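Intracellular protease/amidase (PDB 4K2H) is of unknown function but belongs to the DJ-1/PfpI family, may act as a peptidase, and binds zinc between the two subunits of its dimer. Local coordinates at residues 11-21 with 45-55; 22-32 with 159-170. The protein carries 1 engineered substitution. One frame throughout, in Å; residues are numbered along the deposited sequence. Where two conformers were deposited one is given.

Contact 1 (11-21 with 45-55); sequences LAPGFEEAEAI and VVSYHDIPMVA. With ZN (zinc ion), chain O.
The Phe15 ring fills a hollow, wedged between Leu11 CD2 on one face and Ser47 on the other. Ser47 CB lies 3.8 Å from the Phe15 ring centroid in a CH-pi contact. Val45 CG1 lies 3.8 Å from Phe15 CE2, and at the ring edge Met53 makes a Met-aromatic contact, its SD near the ring plane and 3.7 Å from Phe15 CZ. Phe15 CG stands between its own backbone N and carbonyl carbon (chi1 71°), which turns the ring into this hollow. Met53 also meets Ile21 tip to tip, SD to CD1 at 3.8 Å. Backbone bonds clamp the loop: Gly14 N to Val46 O, and Tyr48 N to Phe15 O. Glu17 OE1 is gripped from one face of its carboxylate plane by Ser47 OG (2.7 Å) and His49 N (3.0 Å), which should steady the carboxylate while OE2 binds the zinc. Glu16 OE1 and His49 ND1 are further ligands, and Asp25 of the second subunit completes the site. The hairpin 45-54 thus packs over the turn between strand 6-11 and helix 17-29; Val45 and Ala55 lean on strand 33-38, and Tyr48 reaches Pro76 at helix 76-83.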
loop_
_atom_site.group_PDB
_atom_site.type_symbol
_atom_site.label_atom_id
_atom_site.label_comp_id
_atom_site.label_asym_id
_atom_site.label_seq_id
_atom_site.Cartn_x
_atom_site.Cartn_y
_atom_site.Cartn_z
ATOM N N LEU A 11 -1.708 -14.102 -3.134
ATOM C CA LEU A 11 -1.753 -13.156 -4.233
ATOM C C LEU A 11 -2.296 -13.805 -5.503
ATOM O O LEU A 11 -1.557 -14.457 -6.211
ATOM C CB LEU A 11 -0.361 -12.579 -4.491
ATOM C CG LEU A 11 0.315 -11.794 -3.373
ATOM C CD1 LEU A 11 1.599 -11.149 -3.892
ATOM C CD2 LEU A 11 -0.593 -10.736 -2.743
ATOM N N ALA A 12 -3.567 -13.589 -5.813
ATOM C CA ALA A 12 -4.138 -14.093 -7.061
ATOM C C ALA A 12 -4.126 -12.971 -8.123
ATOM O O ALA A 12 -3.979 -11.804 -7.773
ATOM C CB ALA A 12 -5.548 -14.600 -6.828
ATOM N N PRO A 13 -4.290 -13.313 -9.416
ATOM C CA PRO A 13 -4.297 -12.217 -10.406
ATOM C C PRO A 13 -5.415 -11.256 -10.102
ATOM O O PRO A 13 -6.535 -11.694 -9.814
ATOM C CB PRO A 13 -4.472 -12.960 -11.769
ATOM C CG PRO A 13 -3.832 -14.290 -11.518
ATOM C CD PRO A 13 -4.217 -14.626 -10.081
ATOM N N GLY A 14 -5.116 -9.957 -10.114
ATOM C CA GLY A 14 -6.110 -8.966 -9.722
ATOM C C GLY A 14 -6.243 -8.641 -8.236
ATOM O O GLY A 14 -7.115 -7.925 -7.847
ATOM N N PHE A 15 -5.349 -9.142 -7.416
ATOM C CA PHE A 15 -5.345 -8.847 -5.980
ATOM C C PHE A 15 -5.242 -7.354 -5.781
ATOM O O PHE A 15 -4.563 -6.694 -6.539
ATOM C CB PHE A 15 -4.175 -9.561 -5.281
ATOM C CG PHE A 15 -2.786 -9.008 -5.599
ATOM C CD1 PHE A 15 -2.160 -8.123 -4.737
ATOM C CD2 PHE A 15 -2.097 -9.395 -6.743
ATOM C CE1 PHE A 15 -0.893 -7.635 -4.974
ATOM C CE2 PHE A 15 -0.831 -8.898 -7.018
ATOM C CZ PHE A 15 -0.212 -8.042 -6.109
ATOM N N GLU A 16 -5.916 -6.833 -4.741
ATOM C CA GLU A 16 -5.890 -5.439 -4.439
ATOM C C GLU A 16 -4.553 -5.164 -3.781
ATOM O O GLU A 16 -4.315 -5.591 -2.656
ATOM C CB GLU A 16 -7.052 -5.048 -3.512
ATOM C CG GLU A 16 -7.701 -3.725 -3.858
ATOM C CD GLU A 16 -6.680 -2.669 -4.255
ATOM O OE1 GLU A 16 -6.794 -2.129 -5.388
ATOM O OE2 GLU A 16 -5.739 -2.416 -3.453
ATOM N N GLU A 17 -3.675 -4.447 -4.494
ATOM C CA GLU A 17 -2.310 -4.266 -4.043
ATOM C C GLU A 17 -2.180 -3.402 -2.814
ATOM O O GLU A 17 -1.315 -3.637 -1.986
ATOM C CB GLU A 17 -1.411 -3.761 -5.156
ATOM C CG GLU A 17 -1.622 -2.330 -5.657
ATOM C CD GLU A 17 -2.980 -2.062 -6.252
ATOM O OE1 GLU A 17 -3.404 -2.850 -7.109
ATOM O OE2 GLU A 17 -3.624 -1.054 -5.824
ATOM N N ALA A 18 -3.023 -2.391 -2.700
ATOM C CA ALA A 18 -2.913 -1.484 -1.571
ATOM C C ALA A 18 -3.247 -2.232 -0.261
ATOM O O ALA A 18 -2.531 -2.101 0.740
ATOM C CB ALA A 18 -3.802 -0.272 -1.789
ATOM N N GLU A 19 -4.261 -3.091 -0.318
ATOM C CA GLU A 19 -4.690 -3.862 0.854
ATOM C C GLU A 19 -3.593 -4.802 1.313
ATOM O O GLU A 19 -3.242 -4.817 2.490
ATOM C CB GLU A 19 -5.937 -4.689 0.536
ATOM C CG GLU A 19 -7.172 -3.872 0.261
ATOM C CD GLU A 19 -8.311 -4.714 -0.297
ATOM O OE1 GLU A 19 -8.225 -5.961 -0.321
ATOM O OE2 GLU A 19 -9.283 -4.119 -0.763
ATOM N N ALA A 20 -3.092 -5.598 0.363
ATOM C CA ALA A 20 -2.010 -6.511 0.579
ATOM C C ALA A 20 -0.704 -5.840 0.973
ATOM O O ALA A 20 -0.006 -6.305 1.884
ATOM C CB ALA A 20 -1.775 -7.347 -0.677
ATOM N N ILE A 21 -0.321 -4.787 0.265
ATOM C CA ILE A 21 0.985 -4.183 0.550
ATOM C C ILE A 21 1.040 -3.451 1.897
ATOM O O ILE A 21 2.067 -3.541 2.572
ATOM C CB ILE A 21 1.485 -3.254 -0.579
ATOM C CG1 ILE A 21 1.911 -4.038 -1.829
ATOM C CG2 ILE A 21 2.642 -2.402 -0.107
ATOM C CD1 ILE A 21 1.915 -5.554 -1.693
ATOM N N VAL A 45 2.801 -11.860 -10.400
ATOM C CA VAL A 45 1.348 -11.692 -10.363
ATOM C C VAL A 45 1.022 -10.227 -10.549
ATOM O O VAL A 45 1.633 -9.359 -9.899
ATOM C CB VAL A 45 0.778 -12.110 -9.002
ATOM C CG1 VAL A 45 -0.734 -12.130 -9.055
ATOM C CG2 VAL A 45 1.307 -13.466 -8.574
ATOM N N VAL A 46 0.045 -9.942 -11.388
ATOM C CA VAL A 46 -0.333 -8.563 -11.645
ATOM C C VAL A 46 -1.574 -8.160 -10.813
ATOM O O VAL A 46 -2.622 -8.821 -10.866
ATOM C CB VAL A 46 -0.562 -8.354 -13.154
ATOM C CG1 VAL A 46 -0.979 -6.926 -13.470
ATOM C CG2 VAL A 46 0.712 -8.677 -13.898
ATOM N N SER A 47 -1.430 -7.090 -10.040
ATOM C CA SER A 47 -2.490 -6.607 -9.151
ATOM C C SER A 47 -3.658 -5.952 -9.893
ATOM O O SER A 47 -3.580 -5.624 -11.112
ATOM C CB SER A 47 -1.914 -5.561 -8.178
ATOM O OG SER A 47 -1.813 -4.262 -8.810
ATOM N N TYR A 48 -4.721 -5.691 -9.133
ATOM C CA TYR A 48 -5.916 -4.977 -9.626
ATOM C C TYR A 48 -5.565 -3.692 -10.362
ATOM O O TYR A 48 -6.077 -3.435 -11.430
ATOM C CB TYR A 48 -6.826 -4.648 -8.436
ATOM C CG TYR A 48 -8.125 -3.913 -8.723
ATOM C CD1 TYR A 48 -8.798 -4.025 -9.950
ATOM C CD2 TYR A 48 -8.717 -3.152 -7.715
ATOM C CE1 TYR A 48 -10.005 -3.365 -10.167
ATOM C CE2 TYR A 48 -9.902 -2.496 -7.907
ATOM C CZ TYR A 48 -10.538 -2.589 -9.124
ATOM O OH TYR A 48 -11.713 -1.902 -9.256
ATOM N N HIS A 49 -4.732 -2.861 -9.750
ATOM C CA HIS A 49 -4.277 -1.613 -10.371
ATOM C C HIS A 49 -2.948 -1.752 -11.130
ATOM O O HIS A 49 -2.164 -0.821 -11.196
ATOM C CB HIS A 49 -4.283 -0.477 -9.342
ATOM C CG HIS A 49 -5.671 -0.092 -8.923
ATOM N ND1 HIS A 49 -6.146 -0.270 -7.645
ATOM C CD2 HIS A 49 -6.710 0.400 -9.642
ATOM C CE1 HIS A 49 -7.417 0.071 -7.600
ATOM N NE2 HIS A 49 -7.777 0.505 -8.790
ATOM N N ASP A 50 -2.752 -2.914 -11.736
ATOM C CA ASP A 50 -1.710 -3.183 -12.713
ATOM C C ASP A 50 -0.284 -3.110 -12.249
ATOM O O ASP A 50 0.578 -2.734 -13.018
ATOM C CB ASP A 50 -1.854 -2.269 -13.927
ATOM C CG ASP A 50 -3.066 -2.579 -14.718
ATOM O OD1 ASP A 50 -3.357 -3.794 -14.891
ATOM O OD2 ASP A 50 -3.727 -1.612 -15.173
ATOM N N ILE A 51 -0.005 -3.515 -11.025
ATOM C CA ILE A 51 1.374 -3.576 -10.596
ATOM C C ILE A 51 1.815 -5.009 -10.586
ATOM O O ILE A 51 1.186 -5.818 -9.942
ATOM C CB ILE A 51 1.590 -2.977 -9.219
ATOM C CG1 ILE A 51 1.092 -1.541 -9.236
ATOM C CG2 ILE A 51 3.091 -3.008 -8.907
ATOM C CD1 ILE A 51 1.046 -0.933 -7.869
ATOM N N PRO A 52 2.863 -5.323 -11.363
ATOM C CA PRO A 52 3.326 -6.685 -11.316
ATOM C C PRO A 52 4.292 -6.829 -10.176
ATOM O O PRO A 52 5.166 -5.971 -9.992
ATOM C CB PRO A 52 4.043 -6.895 -12.655
ATOM C CG PRO A 52 3.749 -5.668 -13.480
ATOM C CD PRO A 52 3.437 -4.584 -12.500
ATOM N N MET A 53 4.128 -7.915 -9.442
ATOM C CA MET A 53 4.954 -8.219 -8.286
ATOM C C MET A 53 5.378 -9.660 -8.293
ATOM O O MET A 53 4.610 -10.545 -8.629
ATOM C CB MET A 53 4.200 -8.022 -7.001
ATOM C CG MET A 53 3.614 -6.669 -6.898
ATOM S SD MET A 53 2.990 -6.308 -5.220
ATOM C CE MET A 53 2.339 -4.707 -5.582
ATOM N N VAL A 54 6.584 -9.900 -7.838
ATOM C CA VAL A 54 7.052 -11.254 -7.717
ATOM C C VAL A 54 6.772 -11.756 -6.303
ATOM O O VAL A 54 7.422 -11.320 -5.365
ATOM C CB VAL A 54 8.554 -11.320 -8.021
ATOM C CG1 VAL A 54 9.036 -12.749 -7.932
ATOM C CG2 VAL A 54 8.842 -10.704 -9.388
ATOM N N ALA A 55 5.828 -12.692 -6.168
ATOM C CA ALA A 55 5.629 -13.408 -4.893
ATOM C C ALA A 55 6.865 -14.135 -4.376
ATOM O O ALA A 55 7.713 -14.610 -5.140
ATOM C CB ALA A 55 4.444 -14.380 -4.979
HETATM ZN ZN ZN O . -5.391 -0.841 -5.865
#

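Contact 2 (22-32 with 159-170); sequences VTLDILRRLHI and VFDFALTLSARL. With ZN (zinc ion), chain P.
Thr23 and Ile26 are knobs that fit between side chains of helix 159-170, in a helix-helix packing of the DJ-1/PfpI alpha/beta fold. The segments 22-29 and 159-170 run broadly the same way, with a crossing angle of -37° and axes 8.9 Å apart at their closest. The small Ala163 permits this approach: its CB lies 3.7 Å from Ile26 CB. Around it Ile26 spreads its branches, CG2 against Leu164 CD2 at 3.6 Å and CD1 at the edge of the Phe160 ring. With CG1 anti to the carbonyl carbon (chi1 -65°), the longer branch is directed to that ring and CG2 to the Leu164-Ser167 side. Val22 comes over the Phe160 face instead, its CG1 making a CH-pi contact. Thr23 OG1 touches the edge of the Phe162 ring, but its hydrogen bond goes back to Glu19 O.

Packing is also tight at Ser167, whose CB is only 3.4 Å from Leu30 CD1. Its hydroxyl, surrounded by the methyls of Leu27, Leu30 and Ile26, donates to Ala163 O (2.9 Å) from above the carbonyl plane, and so is satisfied within its own helix. Farther along, the fit is looser: Leu170 CD1 meets Leu27 CD2 at 4.0 Å and Ile32 CD1 at 4.1 Å. There the first helix ends in a Schellman motif, with His31 exposed at C-prime. Arg28 and Arg29, partly exposed, take no part in the packing on helix 159-170; Arg28 pairs with Asp56 and Arg29 with Asp25. Asp25 binds a zinc ion through OD1, the site being completed by Glu16, Glu17 and His49 of the second subunit, while its OD2 lies in the Arg29 guanidinium plane and is met by NE at 2.8 Å on the syn side, 31° out of the carboxylate plane.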
loop_
_atom_site.group_PDB
_atom_site.type_symbol
_atom_site.label_atom_id
_atom_site.label_comp_id
_atom_site.label_asym_id
_atom_site.label_seq_id
_atom_site.Cartn_x
_atom_site.Cartn_y
_atom_site.Cartn_z
ATOM N N VAL A 22 -0.026 -2.742 2.290
ATOM C CA VAL A 22 -0.011 -2.063 3.600
ATOM C C VAL A 22 0.088 -3.135 4.690
ATOM O O VAL A 22 0.893 -2.999 5.609
ATOM C CB VAL A 22 -1.195 -1.102 3.820
ATOM C CG1 VAL A 22 -1.186 -0.503 5.231
ATOM C CG2 VAL A 22 -1.150 0.048 2.836
ATOM N N THR A 23 -0.649 -4.244 4.546
ATOM C CA THR A 23 -0.645 -5.279 5.574
ATOM C C THR A 23 0.743 -5.894 5.675
ATOM O O THR A 23 1.272 -6.164 6.759
ATOM C CB THR A 23 -1.660 -6.400 5.271
ATOM O OG1 THR A 23 -2.950 -5.844 5.052
ATOM C CG2 THR A 23 -1.743 -7.398 6.444
ATOM N N LEU A 24 1.338 -6.140 4.515
ATOM C CA LEU A 24 2.659 -6.699 4.487
ATOM C C LEU A 24 3.686 -5.738 5.099
ATOM O O LEU A 24 4.566 -6.134 5.856
ATOM C CB LEU A 24 2.991 -7.034 3.038
ATOM C CG LEU A 24 4.330 -7.663 2.857
ATOM C CD1 LEU A 24 4.216 -8.647 1.703
ATOM C CD2 LEU A 24 5.384 -6.577 2.656
ATOM N N ASP A 25 3.590 -4.474 4.754
ATOM C CA ASP A 25 4.503 -3.475 5.314
ATOM C C ASP A 25 4.399 -3.440 6.857
ATOM O O ASP A 25 5.405 -3.442 7.574
ATOM C CB ASP A 25 4.212 -2.103 4.679
ATOM C CG ASP A 25 4.776 -0.955 5.447
ATOM O OD1 ASP A 25 5.774 -0.408 4.974
ATOM O OD2 ASP A 25 4.219 -0.526 6.506
ATOM N N ILE A 26 3.182 -3.402 7.368
ATOM C CA ILE A 26 3.005 -3.306 8.837
ATOM C C ILE A 26 3.625 -4.532 9.514
ATOM O O ILE A 26 4.461 -4.402 10.421
ATOM C CB ILE A 26 1.518 -3.185 9.212
ATOM C CG1 ILE A 26 0.944 -1.870 8.674
ATOM C CG2 ILE A 26 1.308 -3.287 10.723
ATOM C CD1 ILE A 26 1.619 -0.633 9.211
ATOM N N LEU A 27 3.249 -5.715 9.034
ATOM C CA LEU A 27 3.760 -6.961 9.568
ATOM C C LEU A 27 5.285 -6.993 9.552
ATOM O O LEU A 27 5.909 -7.374 10.559
ATOM C CB LEU A 27 3.195 -8.165 8.816
ATOM C CG LEU A 27 1.678 -8.448 8.918
ATOM C CD1 LEU A 27 1.248 -9.485 7.882
ATOM C CD2 LEU A 27 1.295 -8.941 10.298
ATOM N N ARG A 28 5.884 -6.596 8.435
ATOM C CA ARG A 28 7.331 -6.657 8.305
ATOM C C ARG A 28 8.026 -5.568 9.128
ATOM O O ARG A 28 9.161 -5.763 9.540
ATOM C CB ARG A 28 7.794 -6.640 6.815
ATOM C CG ARG A 28 7.866 -8.032 6.194
ATOM C CD ARG A 28 8.197 -8.058 4.687
ATOM N NE ARG A 28 8.113 -9.412 4.103
ATOM C CZ ARG A 28 8.032 -9.718 2.802
ATOM N NH1 ARG A 28 8.006 -8.789 1.839
ATOM N NH2 ARG A 28 7.931 -10.995 2.449
ATOM N N ARG A 29 7.364 -4.445 9.403
ATOM C CA ARG A 29 7.954 -3.444 10.313
ATOM C C ARG A 29 8.111 -4.028 11.707
ATOM O O ARG A 29 9.066 -3.715 12.406
ATOM C CB ARG A 29 7.109 -2.187 10.421
ATOM C CG ARG A 29 7.381 -1.156 9.353
ATOM C CD ARG A 29 6.303 -0.117 9.338
ATOM N NE ARG A 29 6.246 0.532 8.047
ATOM C CZ ARG A 29 7.032 1.528 7.674
ATOM N NH1 ARG A 29 7.929 2.025 8.503
ATOM N NH2 ARG A 29 6.904 2.033 6.443
ATOM N N LEU A 30 7.172 -4.885 12.096
ATOM C CA LEU A 30 7.225 -5.589 13.387
ATOM C C LEU A 30 8.025 -6.870 13.326
ATOM O O LEU A 30 7.842 -7.721 14.168
ATOM C CB LEU A 30 5.817 -5.944 13.810
ATOM C CG LEU A 30 4.986 -4.704 14.080
ATOM C CD1 LEU A 30 3.524 -5.027 13.976
ATOM C CD2 LEU A 30 5.336 -4.156 15.458
ATOM N N HIS A 31 8.850 -7.045 12.289
ATOM C CA HIS A 31 9.663 -8.237 12.130
ATOM C C HIS A 31 8.862 -9.542 12.248
ATOM O O HIS A 31 9.420 -10.569 12.584
ATOM C CB HIS A 31 10.806 -8.248 13.163
ATOM C CG HIS A 31 11.610 -6.984 13.198
ATOM N ND1 HIS A 31 12.612 -6.718 12.292
ATOM C CD2 HIS A 31 11.565 -5.917 14.034
ATOM C CE1 HIS A 31 13.150 -5.542 12.562
ATOM N NE2 HIS A 31 12.532 -5.035 13.614
ATOM N N ILE A 32 7.560 -9.499 11.979
ATOM C CA ILE A 32 6.776 -10.716 11.753
ATOM C C ILE A 32 7.160 -11.272 10.379
ATOM O O ILE A 32 7.205 -10.533 9.409
ATOM C CB ILE A 32 5.267 -10.435 11.838
ATOM C CG1 ILE A 32 4.913 -9.972 13.260
ATOM C CG2 ILE A 32 4.453 -11.648 11.420
ATOM C CD1 ILE A 32 3.498 -9.472 13.420
ATOM N N VAL A 159 -7.382 -0.403 6.335
ATOM C CA VAL A 159 -6.327 -1.399 6.252
ATOM C C VAL A 159 -5.301 -1.297 7.379
ATOM O O VAL A 159 -4.795 -2.305 7.838
ATOM C CB VAL A 159 -5.632 -1.355 4.873
ATOM C CG1 VAL A 159 -4.780 -0.096 4.716
ATOM C CG2 VAL A 159 -4.790 -2.598 4.670
ATOM N N PHE A 160 -5.000 -0.087 7.845
ATOM C CA PHE A 160 -4.062 0.065 8.961
ATOM C C PHE A 160 -4.629 -0.597 10.205
ATOM O O PHE A 160 -3.934 -1.364 10.882
ATOM C CB PHE A 160 -3.711 1.537 9.196
ATOM C CG PHE A 160 -2.771 2.117 8.151
ATOM C CD1 PHE A 160 -1.445 1.698 8.078
ATOM C CD2 PHE A 160 -3.211 3.100 7.255
ATOM C CE1 PHE A 160 -0.583 2.221 7.126
ATOM C CE2 PHE A 160 -2.350 3.631 6.303
ATOM C CZ PHE A 160 -1.032 3.190 6.232
ATOM N N ASP A 161 -5.903 -0.333 10.480
ATOM C CA ASP A 161 -6.540 -0.917 11.651
ATOM C C ASP A 161 -6.506 -2.445 11.555
ATOM O O ASP A 161 -6.174 -3.130 12.541
ATOM C CB ASP A 161 -7.976 -0.407 11.811
ATOM C CG ASP A 161 -8.548 -0.707 13.187
ATOM O OD1 ASP A 161 -7.822 -1.319 13.997
ATOM O OD2 ASP A 161 -9.716 -0.334 13.457
ATOM N N PHE A 162 -6.823 -2.966 10.374
ATOM C CA PHE A 162 -6.804 -4.407 10.103
ATOM C C PHE A 162 -5.427 -5.003 10.348
ATOM O O PHE A 162 -5.295 -6.021 11.048
ATOM C CB PHE A 162 -7.289 -4.652 8.666
ATOM C CG PHE A 162 -7.026 -6.046 8.140
ATOM C CD1 PHE A 162 -7.920 -7.089 8.396
ATOM C CD2 PHE A 162 -5.907 -6.303 7.354
ATOM C CE1 PHE A 162 -7.686 -8.365 7.892
ATOM C CE2 PHE A 162 -5.678 -7.569 6.840
ATOM C CZ PHE A 162 -6.564 -8.608 7.132
ATOM N N ALA A 163 -4.412 -4.366 9.770
ATOM C CA ALA A 163 -3.034 -4.829 9.893
ATOM C C ALA A 163 -2.510 -4.749 11.336
ATOM O O ALA A 163 -1.868 -5.679 11.828
ATOM C CB ALA A 163 -2.125 -4.033 8.957
ATOM N N LEU A 164 -2.777 -3.628 12.016
ATOM C CA LEU A 164 -2.306 -3.479 13.403
ATOM C C LEU A 164 -3.012 -4.496 14.304
ATOM O O LEU A 164 -2.372 -5.159 15.098
ATOM C CB LEU A 164 -2.457 -2.043 13.883
ATOM C CG LEU A 164 -1.613 -1.055 13.062
ATOM C CD1 LEU A 164 -2.091 0.361 13.298
ATOM C CD2 LEU A 164 -0.106 -1.139 13.306
ATOM N N THR A 165 -4.309 -4.683 14.114
ATOM C CA THR A 165 -5.060 -5.666 14.901
ATOM C C THR A 165 -4.568 -7.082 14.690
ATOM O O THR A 165 -4.336 -7.827 15.659
ATOM C CB THR A 165 -6.556 -5.597 14.587
ATOM O OG1 THR A 165 -6.976 -4.279 14.872
ATOM C CG2 THR A 165 -7.363 -6.551 15.460
ATOM N N LEU A 166 -4.387 -7.454 13.434
ATOM C CA LEU A 166 -3.795 -8.739 13.125
ATOM C C LEU A 166 -2.450 -8.876 13.834
ATOM O O LEU A 166 -2.185 -9.906 14.455
ATOM C CB LEU A 166 -3.619 -8.904 11.610
ATOM C CG LEU A 166 -2.775 -10.095 11.145
ATOM C CD1 LEU A 166 -3.314 -11.414 11.678
ATOM C CD2 LEU A 166 -2.713 -10.131 9.626
ATOM N N SER A 167 -1.598 -7.848 13.729
ATOM C CA SER A 167 -0.254 -7.921 14.297
ATOM C C SER A 167 -0.298 -8.116 15.814
ATOM O O SER A 167 0.453 -8.907 16.383
ATOM C CB SER A 167 0.524 -6.645 14.010
ATOM O OG SER A 167 0.759 -6.462 12.626
ATOM N N ALA A 168 -1.175 -7.360 16.460
ATOM C CA ALA A 168 -1.283 -7.375 17.893
ATOM C C ALA A 168 -1.723 -8.761 18.332
ATOM O O ALA A 168 -1.190 -9.325 19.279
ATOM C CB ALA A 168 -2.282 -6.332 18.340
ATOM N N ARG A 169 -2.691 -9.322 17.627
ATOM C CA ARG A 169 -3.107 -10.687 17.886
ATOM C C ARG A 169 -1.957 -11.714 17.703
ATOM O O ARG A 169 -1.759 -12.598 18.550
ATOM C CB ARG A 169 -4.259 -11.018 16.978
ATOM C CG ARG A 169 -4.785 -12.412 17.174
ATOM C CD ARG A 169 -5.631 -12.564 18.427
ATOM N NE ARG A 169 -6.509 -13.687 18.130
ATOM C CZ ARG A 169 -7.731 -13.588 17.617
ATOM N NH1 ARG A 169 -8.401 -14.695 17.346
ATOM N NH2 ARG A 169 -8.300 -12.403 17.412
ATOM N N LEU A 170 -1.203 -11.602 16.614
ATOM C CA LEU A 170 -0.026 -12.468 16.409
ATOM C C LEU A 170 1.050 -12.314 17.488
ATOM O O LEU A 170 1.692 -13.299 17.874
ATOM C CB LEU A 170 0.626 -12.215 15.055
ATOM C CG LEU A 170 -0.139 -12.711 13.822
ATOM C CD1 LEU A 170 0.412 -12.048 12.580
ATOM C CD2 LEU A 170 -0.072 -14.224 13.693
HETATM ZN ZN ZN P . 7.188 -1.007 3.540
#

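Contacts 1 and 2 share helix 17-29, the first using its N-terminal turn and the second the rest. Their centres are 18 Å apart, and they meet where Glu19 O packs 3.5 Å from Val159 CG2. The dimer couples them more closely: the zinc held by 11-21 and 45-55 takes its fourth ligand from Asp25 of the second subunit, while Asp25 of contact 2 serves the reciprocal site through OD1. The two zinc ions lie 15.7 Å apart. Glu19, in segment 11-21, is bonded through OE1 to Gly74 N and touches the engineered Ala106, consistent with the glutamate placed beside the reactive cysteine in DJ-1 relatives.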